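Long-range contacts in oligopeptide ABC transporter, periplasmic oligopeptide-binding protein, putative (Thermotoga maritima MSB8, PDB 5IPW), which probably binds oligopeptides outside the membrane and delivers them to an ABC transporter: residues Gly61-Val66 with Asp275-Glu280; Pro241-Thr246 with Ile254-Pro259; Thr444-Phe449 with Met490-Asp495. All coordinates share one frame; numbering follows the deposited sequence.

Contact 1 (Gly61-Val66 with Asp275-Glu280); sequences GTWRRV and DYVRHE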
loop_
_atom_site.group_PDB
_atom_site.type_symbol
_atom_site.label_atom_id
_atom_site.label_comp_id
_atom_site.label_asym_id
_atom_site.label_seq_id
_atom_site.Cartn_x
_atom_site.Cartn_y
_atom_site.Cartn_z
ATOM N N GLY A 61 24.930 -14.542 -8.730
ATOM C CA GLY A 61 23.881 -15.447 -8.284
ATOM C C GLY A 61 22.591 -15.375 -9.064
ATOM O O GLY A 61 22.350 -14.432 -9.828
ATOM N N THR A 62 21.766 -16.402 -8.872
ATOM C CA THR A 62 20.434 -16.465 -9.446
ATOM C C THR A 62 19.455 -16.639 -8.306
ATOM O O THR A 62 19.527 -17.600 -7.545
ATOM C CB THR A 62 20.273 -17.613 -10.469
ATOM O OG1 THR A 62 21.152 -17.398 -11.583
ATOM C CG2 THR A 62 18.848 -17.679 -11.001
ATOM N N TRP A 63 18.538 -15.689 -8.215
ATOM C CA TRP A 63 17.553 -15.621 -7.167
ATOM C C TRP A 63 16.341 -16.435 -7.619
ATOM O O TRP A 63 15.614 -16.033 -8.540
ATOM C CB TRP A 63 17.222 -14.138 -6.921
ATOM C CG TRP A 63 16.072 -13.801 -6.032
ATOM C CD1 TRP A 63 15.314 -14.646 -5.265
ATOM C CD2 TRP A 63 15.570 -12.489 -5.794
ATOM N NE1 TRP A 63 14.347 -13.930 -4.579
ATOM C CE2 TRP A 63 14.494 -12.604 -4.886
ATOM C CE3 TRP A 63 15.931 -11.218 -6.260
ATOM C CZ2 TRP A 63 13.776 -11.498 -4.445
ATOM C CZ3 TRP A 63 15.218 -10.129 -5.828
ATOM C CH2 TRP A 63 14.150 -10.270 -4.927
ATOM N N ARG A 64 16.138 -17.575 -6.960
ATOM C CA ARG A 64 15.060 -18.495 -7.294
ATOM C C ARG A 64 13.771 -18.125 -6.596
ATOM O O ARG A 64 13.721 -18.050 -5.368
ATOM C CB ARG A 64 15.439 -19.924 -6.907
ATOM C CG ARG A 64 16.695 -20.434 -7.607
ATOM C CD ARG A 64 17.167 -21.747 -7.013
ATOM N NE ARG A 64 17.573 -21.573 -5.621
ATOM C CZ ARG A 64 17.735 -22.555 -4.741
ATOM N NH1 ARG A 64 17.541 -23.829 -5.084
ATOM N NH2 ARG A 64 18.100 -22.261 -3.499
ATOM N N ARG A 65 12.731 -17.897 -7.396
ATOM C CA ARG A 65 11.382 -17.709 -6.883
ATOM C C ARG A 65 10.414 -18.612 -7.641
ATOM O O ARG A 65 10.806 -19.349 -8.554
ATOM C CB ARG A 65 10.938 -16.259 -7.065
ATOM C CG ARG A 65 11.862 -15.199 -6.498
ATOM C CD ARG A 65 11.261 -13.808 -6.714
ATOM N NE ARG A 65 10.749 -13.222 -5.476
ATOM C CZ ARG A 65 9.527 -12.722 -5.288
ATOM N NH1 ARG A 65 8.626 -12.708 -6.256
ATOM N NH2 ARG A 65 9.204 -12.212 -4.102
ATOM N N VAL A 66 9.143 -18.531 -7.273
ATOM C CA VAL A 66 8.084 -19.227 -7.991
ATOM C C VAL A 66 6.905 -18.288 -8.234
ATOM O O VAL A 66 6.582 -17.458 -7.382
ATOM C CB VAL A 66 7.599 -20.488 -7.223
ATOM C CG1 VAL A 66 8.728 -21.490 -7.077
ATOM C CG2 VAL A 66 7.043 -20.135 -5.855
ATOM N N ASP A 275 22.569 -11.163 -10.318
ATOM C CA ASP A 275 22.691 -11.184 -11.776
ATOM C C ASP A 275 21.376 -11.560 -12.461
ATOM O O ASP A 275 20.984 -10.947 -13.466
ATOM C CB ASP A 275 23.778 -12.175 -12.204
ATOM C CG ASP A 275 25.193 -11.658 -11.974
ATOM O OD1 ASP A 275 25.392 -10.427 -11.847
ATOM O OD2 ASP A 275 26.127 -12.494 -11.956
ATOM N N TYR A 276 20.716 -12.582 -11.930
ATOM C CA TYR A 276 19.486 -13.099 -12.510
ATOM C C TYR A 276 18.470 -13.415 -11.435
ATOM O O TYR A 276 18.838 -13.825 -10.333
ATOM C CB TYR A 276 19.763 -14.391 -13.274
ATOM C CG TYR A 276 20.683 -14.232 -14.445
ATOM C CD1 TYR A 276 20.190 -13.900 -15.697
ATOM C CD2 TYR A 276 22.034 -14.439 -14.309
ATOM C CE1 TYR A 276 21.034 -13.762 -16.783
ATOM C CE2 TYR A 276 22.891 -14.307 -15.381
ATOM C CZ TYR A 276 22.386 -13.963 -16.617
ATOM O OH TYR A 276 23.246 -13.817 -17.685
ATOM N N VAL A 277 17.197 -13.229 -11.756
ATOM C CA VAL A 277 16.131 -13.709 -10.896
ATOM C C VAL A 277 15.200 -14.545 -11.757
ATOM O O VAL A 277 14.720 -14.086 -12.793
ATOM C CB VAL A 277 15.404 -12.581 -10.112
ATOM C CG1 VAL A 277 15.526 -11.241 -10.804
ATOM C CG2 VAL A 277 13.943 -12.924 -9.847
ATOM N N ARG A 278 14.992 -15.795 -11.337
ATOM C CA ARG A 278 14.198 -16.737 -12.113
ATOM C C ARG A 278 12.965 -17.202 -11.352
ATOM O O ARG A 278 13.043 -17.620 -10.197
ATOM C CB ARG A 278 15.065 -17.911 -12.604
ATOM C CG ARG A 278 14.955 -19.246 -11.880
ATOM C CD ARG A 278 16.140 -20.126 -12.256
ATOM N NE ARG A 278 15.793 -21.509 -12.569
ATOM C CZ ARG A 278 15.660 -22.504 -11.688
ATOM N NH1 ARG A 278 15.805 -22.310 -10.387
ATOM N NH2 ARG A 278 15.361 -23.721 -12.119
ATOM N N HIS A 279 11.820 -17.081 -12.011
ATOM C CA HIS A 279 10.561 -17.595 -11.488
ATOM C C HIS A 279 10.223 -18.897 -12.200
ATOM O O HIS A 279 10.251 -18.959 -13.437
ATOM C CB HIS A 279 9.436 -16.594 -11.711
ATOM C CG HIS A 279 9.579 -15.339 -10.912
ATOM N ND1 HIS A 279 10.554 -14.401 -11.167
ATOM C CD2 HIS A 279 8.860 -14.861 -9.870
ATOM C CE1 HIS A 279 10.441 -13.406 -10.310
ATOM N NE2 HIS A 279 9.415 -13.655 -9.518
ATOM N N GLU A 280 9.933 -19.934 -11.417
ATOM C CA GLU A 280 9.369 -21.165 -11.950
ATOM C C GLU A 280 7.847 -21.087 -11.950
ATOM O O GLU A 280 7.238 -20.709 -10.942
ATOM C CB GLU A 280 9.821 -22.365 -11.128
ATOM C CG GLU A 280 9.478 -23.697 -11.784
ATOM C CD GLU A 280 10.120 -24.893 -11.108
ATOM O OE1 GLU A 280 11.113 -24.733 -10.361
ATOM O OE2 GLU A 280 9.621 -26.007 -11.341
#
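R65 N donates to R278 O over 2.8 Å in an almost straight bond, and W63 N reaches Y276 O at the same length. With R278 N to W63 O and E280 N to R65 O, these bonds form the ladder of two parallel strands at the edge of a mixed sheet. W63 uses its N-H and carbonyl on residues flanking V277, and R65 does likewise around H279, the alternation that defines parallel pairing. At the start of the ladder G61 O accepts from Y276 N and, weakly, from D275 N.

On the face carrying W63, R65, V277 and H279, the R65 side chain runs beside the imidazole. Its CB lies over the ring of H279, a CH-pi contact with CB 4.0 Å from the centroid. The guanidinium stands 66° from the ring plane, and R65 NH1 gives H279 NE2 a weak hydrogen bond of 3.5 Å. R65 CD also lies above one face of the W63 indole, toward its rim; CG of W63 is anti to the backbone N (chi1 171°), and its NE1 is held by M299 O. L79 of helix 73-80 packs on W63, R65 and H279.

The face with T62, R64 and R278 shows two arginines pointing the same way, their guanidinium planes only 13° apart. Each has a partner elsewhere: R64 NH2 makes a salt bridge to D298, while R278 makes a cation-pi contact with F252. T62 CG2 rests 3.9 Å from R278 CD, and at the end of the R278 side chain NH1 meets R64 CG, which lies at the edge of the R278 guanidinium, in its plane, at 3.5 Å.

Contact 2 (Pro241-Thr246 with Ile254-Pro259); sequences PWKPIT and ILERNP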
loop_
_atom_site.group_PDB
_atom_site.type_symbol
_atom_site.label_atom_id
_atom_site.label_comp_id
_atom_site.label_asym_id
_atom_site.label_seq_id
_atom_site.Cartn_x
_atom_site.Cartn_y
_atom_site.Cartn_z
ATOM N N PRO A 241 16.009 -2.502 -12.428
ATOM C CA PRO A 241 17.244 -3.235 -12.128
ATOM C C PRO A 241 17.368 -4.594 -12.854
ATOM O O PRO A 241 18.478 -5.090 -13.047
ATOM C CB PRO A 241 17.163 -3.444 -10.619
ATOM C CG PRO A 241 15.707 -3.377 -10.307
ATOM C CD PRO A 241 15.177 -2.325 -11.230
ATOM N N TRP A 242 16.250 -5.202 -13.231
ATOM C CA TRP A 242 16.306 -6.373 -14.094
ATOM C C TRP A 242 15.292 -6.241 -15.223
ATOM O O TRP A 242 14.334 -5.470 -15.116
ATOM C CB TRP A 242 16.043 -7.664 -13.320
ATOM C CG TRP A 242 16.913 -7.917 -12.141
ATOM C CD1 TRP A 242 18.120 -8.523 -12.145
ATOM C CD2 TRP A 242 16.621 -7.609 -10.777
ATOM N NE1 TRP A 242 18.619 -8.604 -10.865
ATOM C CE2 TRP A 242 17.708 -8.053 -10.006
ATOM C CE3 TRP A 242 15.540 -7.000 -10.129
ATOM C CZ2 TRP A 242 17.754 -7.907 -8.622
ATOM C CZ3 TRP A 242 15.585 -6.860 -8.750
ATOM C CH2 TRP A 242 16.683 -7.318 -8.014
ATOM N N LYS A 243 15.529 -7.006 -16.289
ATOM C CA LYS A 243 14.707 -7.002 -17.510
ATOM C C LYS A 243 14.425 -8.457 -17.928
ATOM O O LYS A 243 15.273 -9.333 -17.740
ATOM C CB LYS A 243 15.444 -6.288 -18.649
ATOM C CG LYS A 243 16.723 -7.004 -19.070
ATOM C CD LYS A 243 17.523 -6.313 -20.162
ATOM C CE LYS A 243 18.819 -7.089 -20.408
ATOM N NZ LYS A 243 19.751 -6.432 -21.369
ATOM N N PRO A 244 13.241 -8.723 -18.506
ATOM C CA PRO A 244 12.955 -10.095 -18.944
ATOM C C PRO A 244 13.769 -10.539 -20.155
ATOM O O PRO A 244 13.850 -9.814 -21.132
ATOM C CB PRO A 244 11.467 -10.048 -19.296
ATOM C CG PRO A 244 11.175 -8.609 -19.553
ATOM C CD PRO A 244 12.058 -7.853 -18.613
ATOM N N ILE A 245 14.374 -11.721 -20.074
ATOM C CA ILE A 245 15.039 -12.315 -21.235
ATOM C C ILE A 245 14.378 -13.616 -21.746
ATOM O O ILE A 245 14.854 -14.201 -22.716
ATOM C CB ILE A 245 16.547 -12.532 -20.992
ATOM C CG1 ILE A 245 16.799 -13.399 -19.757
ATOM C CG2 ILE A 245 17.245 -11.192 -20.850
ATOM C CD1 ILE A 245 18.220 -13.928 -19.676
ATOM N N THR A 246 13.291 -14.058 -21.108
ATOM C CA THR A 246 12.513 -15.206 -21.599
ATOM C C THR A 246 11.017 -14.911 -21.565
ATOM O O THR A 246 10.581 -13.936 -20.956
ATOM C CB THR A 246 12.775 -16.509 -20.800
ATOM O OG1 THR A 246 12.174 -16.431 -19.498
ATOM C CG2 THR A 246 14.264 -16.792 -20.678
ATOM N N ILE A 254 12.777 -15.616 -16.777
ATOM C CA ILE A 254 14.067 -15.117 -16.302
ATOM C C ILE A 254 14.247 -13.620 -16.522
ATOM O O ILE A 254 14.041 -13.116 -17.631
ATOM C CB ILE A 254 15.243 -15.867 -16.956
ATOM C CG1 ILE A 254 15.116 -17.375 -16.667
ATOM C CG2 ILE A 254 16.570 -15.326 -16.431
ATOM C CD1 ILE A 254 16.187 -18.244 -17.299
ATOM N N LEU A 255 14.641 -12.929 -15.449
ATOM C CA LEU A 255 15.057 -11.527 -15.525
ATOM C C LEU A 255 16.571 -11.437 -15.413
ATOM O O LEU A 255 17.176 -12.109 -14.595
ATOM C CB LEU A 255 14.416 -10.694 -14.425
ATOM C CG LEU A 255 12.911 -10.844 -14.234
ATOM C CD1 LEU A 255 12.514 -10.269 -12.896
ATOM C CD2 LEU A 255 12.126 -10.170 -15.341
ATOM N N GLU A 256 17.172 -10.613 -16.257
ATOM C CA GLU A 256 18.609 -10.395 -16.251
ATOM C C GLU A 256 18.889 -8.963 -15.806
ATOM O O GLU A 256 18.086 -8.047 -16.026
ATOM C CB GLU A 256 19.179 -10.642 -17.650
ATOM C CG GLU A 256 20.691 -10.559 -17.748
ATOM C CD GLU A 256 21.205 -10.856 -19.149
ATOM O OE1 GLU A 256 22.015 -11.794 -19.297
ATOM O OE2 GLU A 256 20.805 -10.156 -20.102
ATOM N N ARG A 257 20.033 -8.776 -15.164
ATOM C CA ARG A 257 20.429 -7.461 -14.707
ATOM C C ARG A 257 20.447 -6.458 -15.853
ATOM O O ARG A 257 20.879 -6.773 -16.963
ATOM C CB ARG A 257 21.796 -7.512 -14.041
ATOM C CG ARG A 257 22.945 -7.932 -14.941
ATOM C CD ARG A 257 24.205 -8.089 -14.112
ATOM N NE ARG A 257 24.281 -6.966 -13.195
ATOM C CZ ARG A 257 24.414 -7.024 -11.875
ATOM N NH1 ARG A 257 24.572 -8.163 -11.218
ATOM N NH2 ARG A 257 24.430 -5.886 -11.207
ATOM N N ASN A 258 19.943 -5.264 -15.570
ATOM C CA ASN A 258 20.021 -4.139 -16.488
ATOM C C ASN A 258 21.404 -3.513 -16.400
ATOM O O ASN A 258 21.731 -2.879 -15.390
ATOM C CB ASN A 258 18.967 -3.097 -16.126
ATOM C CG ASN A 258 19.106 -1.828 -16.930
ATOM O OD1 ASN A 258 19.969 -1.726 -17.796
ATOM N ND2 ASN A 258 18.252 -0.849 -16.645
ATOM N N PRO A 259 22.221 -3.672 -17.456
ATOM C CA PRO A 259 23.610 -3.232 -17.369
ATOM C C PRO A 259 23.765 -1.711 -17.308
ATOM O O PRO A 259 24.853 -1.235 -17.009
ATOM C CB PRO A 259 24.234 -3.794 -18.646
ATOM C CG PRO A 259 23.107 -3.838 -19.619
ATOM C CD PRO A 259 21.879 -4.143 -18.810
#
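K243 stretches alongside E256, the two side chains pointing the same way, with K243 CE 3.7 Å from E256 OE2. The charged ends stay just beyond a salt bridge, K243 NZ being 4.1 Å from E256 OE2; E256 OE1 has its partner in Y276. I245 crosses E256 at about a right angle and sets its CG2 against E256 CB and OE2, while I245 CG1 touches I254 CG2.

P244 and L255 share the other face, where L255 CD2 touches N, CA, CB and CD of P244. W242 CB packs on L255 CB at 3.6 Å. The W242 indole turns its edge, through CD1, to the backbone of R257, and its NE1 is bonded to I274 O.

Between these layers K243 and E256 form a hydrogen-bonded pair, N to O in both directions, with E256 N 2.7 Å from K243 O. I245 N continues the series to I254 O. At one end a side chain takes over from the backbone: T246 OG1, set between its own N and carbonyl carbon (chi1 72°), accepts from I254 N at 2.9 Å and is also bonded to F252 O. At the other end N258 N reaches P241 O in a straight bond (172°), although the donor stands above the carbonyl plane.

P244 has no N-H, and it falls in a non-hydrogen-bonded pair with L255, where its nitrogen owes this partner strand nothing. The short strand 242-244 is outermost in its sheet, and with strand 252-257 it makes a twisted antiparallel beta hairpin, the N-to-C directions of 242-244 and 254-257 being 139° apart.

Contact 3 (Thr444-Phe449 with Met490-Asp495); sequences TVTGQF and MVWNMD
A water bridges the two segments where their strands part: it accepts from T446 N at 2.7 Å and donates to V491 O at 2.9 Å. One step earlier the strands are still paired in parallel, V491 N meeting T444 O at 3.1 Å nearly in line with the carbonyl. These are neighbouring parallel strands of a sheet built by successive beta-alpha-beta crossovers, with strand 467-472 coming between them in sequence. Strand 440-445 runs into helix 448-462, with G447 at its N-cap, while strand 489-494 follows helix 475-484.

Side chains fill both sides of the paired region. T444 and M490 lie side by side, the sulfur of M490 being 3.9 Å from both CB and CG2 of T444; a bend at chi2 (-76°) turns the SD that way. F478 of helix 475-484 packs on this pair, and T444 OG1 is bonded to E471. On the other side V445 CG1 meets both methyls of V491, with H450 of helix 448-462 against the two valines.

Beyond the water the side chains still touch. T446, its OG1 held by L473 O, presents CG2 to the edge of the W492 indole, 4.0 Å from CZ3.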
loop_
_atom_site.group_PDB
_atom_site.type_symbol
_atom_site.label_atom_id
_atom_site.label_comp_id
_atom_site.label_asym_id
_atom_site.label_seq_id
_atom_site.Cartn_x
_atom_site.Cartn_y
_atom_site.Cartn_z
ATOM N N THR A 444 -24.246 -7.526 12.451
ATOM C CA THR A 444 -24.288 -7.983 11.078
ATOM C C THR A 444 -22.876 -8.197 10.568
ATOM O O THR A 444 -22.045 -7.285 10.625
ATOM C CB THR A 444 -24.962 -6.939 10.178
ATOM O OG1 THR A 444 -26.231 -6.585 10.734
ATOM C CG2 THR A 444 -25.146 -7.485 8.757
ATOM N N VAL A 445 -22.615 -9.400 10.062
ATOM C CA VAL A 445 -21.326 -9.723 9.463
ATOM C C VAL A 445 -21.529 -10.403 8.121
ATOM O O VAL A 445 -22.646 -10.770 7.760
ATOM C CB VAL A 445 -20.487 -10.658 10.367
ATOM C CG1 VAL A 445 -20.433 -10.126 11.788
ATOM C CG2 VAL A 445 -21.044 -12.077 10.375
ATOM N N THR A 446 -20.435 -10.567 7.387
ATOM C CA THR A 446 -20.411 -11.437 6.216
ATOM C C THR A 446 -19.104 -12.229 6.232
ATOM O O THR A 446 -18.018 -11.654 6.303
ATOM C CB THR A 446 -20.605 -10.652 4.902
ATOM O OG1 THR A 446 -20.535 -11.550 3.788
ATOM C CG2 THR A 446 -19.569 -9.550 4.746
ATOM N N GLY A 447 -19.223 -13.555 6.220
ATOM C CA GLY A 447 -18.063 -14.442 6.262
ATOM C C GLY A 447 -17.936 -15.207 7.566
ATOM O O GLY A 447 -17.932 -14.616 8.651
ATOM N N GLN A 448 -17.799 -16.527 7.448
ATOM C CA GLN A 448 -17.673 -17.414 8.609
ATOM C C GLN A 448 -16.596 -16.972 9.603
ATOM O O GLN A 448 -16.723 -17.196 10.806
ATOM C CB GLN A 448 -17.377 -18.848 8.148
ATOM C CG GLN A 448 -17.369 -19.883 9.266
ATOM C CD GLN A 448 -18.653 -19.868 10.070
ATOM O OE1 GLN A 448 -18.641 -19.627 11.278
ATOM N NE2 GLN A 448 -19.775 -20.102 9.396
ATOM N N PHE A 449 -15.529 -16.364 9.097
ATOM C CA PHE A 449 -14.457 -15.904 9.953
ATOM C C PHE A 449 -14.985 -14.903 10.960
ATOM O O PHE A 449 -14.758 -15.056 12.153
ATOM C CB PHE A 449 -13.320 -15.285 9.135
ATOM C CG PHE A 449 -12.381 -14.439 9.952
ATOM C CD1 PHE A 449 -11.579 -15.014 10.931
ATOM C CD2 PHE A 449 -12.310 -13.061 9.753
ATOM C CE1 PHE A 449 -10.718 -14.235 11.691
ATOM C CE2 PHE A 449 -11.450 -12.275 10.508
ATOM C CZ PHE A 449 -10.654 -12.864 11.480
ATOM N N MET A 490 -22.346 -3.146 12.073
ATOM C CA MET A 490 -21.638 -3.769 10.951
ATOM C C MET A 490 -20.183 -4.038 11.323
ATOM O O MET A 490 -19.481 -3.132 11.802
ATOM C CB MET A 490 -21.629 -2.817 9.750
ATOM C CG MET A 490 -22.972 -2.596 9.078
ATOM S SD MET A 490 -23.440 -4.003 8.065
ATOM C CE MET A 490 -24.798 -3.323 7.134
ATOM N N VAL A 491 -19.715 -5.263 11.084
ATOM C CA VAL A 491 -18.288 -5.556 11.245
ATOM C C VAL A 491 -17.588 -5.632 9.885
ATOM O O VAL A 491 -18.151 -6.104 8.885
ATOM C CB VAL A 491 -17.989 -6.832 12.097
ATOM C CG1 VAL A 491 -19.042 -7.039 13.180
ATOM C CG2 VAL A 491 -17.844 -8.077 11.235
ATOM N N TRP A 492 -16.350 -5.157 9.874
ATOM C CA TRP A 492 -15.487 -5.220 8.702
ATOM C C TRP A 492 -14.053 -5.182 9.199
ATOM O O TRP A 492 -13.799 -4.739 10.326
ATOM C CB TRP A 492 -15.747 -4.017 7.796
ATOM C CG TRP A 492 -15.211 -4.138 6.397
ATOM C CD1 TRP A 492 -14.144 -3.469 5.858
ATOM C CD2 TRP A 492 -15.741 -4.951 5.349
ATOM N NE1 TRP A 492 -13.977 -3.826 4.544
ATOM C CE2 TRP A 492 -14.945 -4.734 4.206
ATOM C CE3 TRP A 492 -16.812 -5.843 5.265
ATOM C CZ2 TRP A 492 -15.184 -5.381 3.002
ATOM C CZ3 TRP A 492 -17.046 -6.483 4.069
ATOM C CH2 TRP A 492 -16.236 -6.253 2.955
ATOM N N ASN A 493 -13.118 -5.641 8.372
ATOM C CA ASN A 493 -11.702 -5.508 8.701
ATOM C C ASN A 493 -11.308 -4.048 8.628
ATOM O O ASN A 493 -12.133 -3.188 8.332
ATOM C CB ASN A 493 -10.833 -6.347 7.767
ATOM C CG ASN A 493 -10.898 -5.879 6.323
ATOM O OD1 ASN A 493 -10.600 -4.722 6.011
ATOM N ND2 ASN A 493 -11.293 -6.779 5.433
ATOM N N MET A 494 -10.045 -3.762 8.900
ATOM C CA MET A 494 -9.541 -2.413 8.739
ATOM C C MET A 494 -8.147 -2.456 8.139
ATOM O O MET A 494 -7.165 -2.151 8.804
ATOM C CB MET A 494 -9.536 -1.698 10.083
ATOM C CG MET A 494 -9.246 -0.211 9.992
ATOM S SD MET A 494 -8.430 0.357 11.487
ATOM C CE MET A 494 -8.221 2.090 11.092
ATOM N N ASP A 495 -8.073 -2.841 6.871
ATOM C CA ASP A 495 -6.802 -2.852 6.139
ATOM C C ASP A 495 -6.404 -1.441 5.725
ATOM O O ASP A 495 -7.095 -0.480 6.046
ATOM C CB ASP A 495 -6.863 -3.803 4.932
ATOM C CG ASP A 495 -8.064 -3.548 4.033
ATOM O OD1 ASP A 495 -8.774 -2.537 4.234
ATOM O OD2 ASP A 495 -8.310 -4.379 3.133
HETATM O O HOH W 1 -18.504 -8.959 8.270
#

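Overall arrangement
Contacts 1 and 2 belong to one mixed sheet, whose order is 62-67, 276-281, 252-257, 242-244, so together they tie its two outer strands to the central pair. Their centres are 10 Å apart, and side chains join them directly: D275 OD1 and R257 NH1 form a salt bridge, Y276 OH to E256 OE1 is a probable hydrogen bond of 2.9 Å, and V277 CG1 packs on W242 CD2. Contact 3 lies in a different sheet, its centre about 38 Å from that of contact 1 and about 42 Å from that of contact 2. The two sheets thus lie far apart in the chain; peptide-binding relatives in this family close on their ligand between lobes.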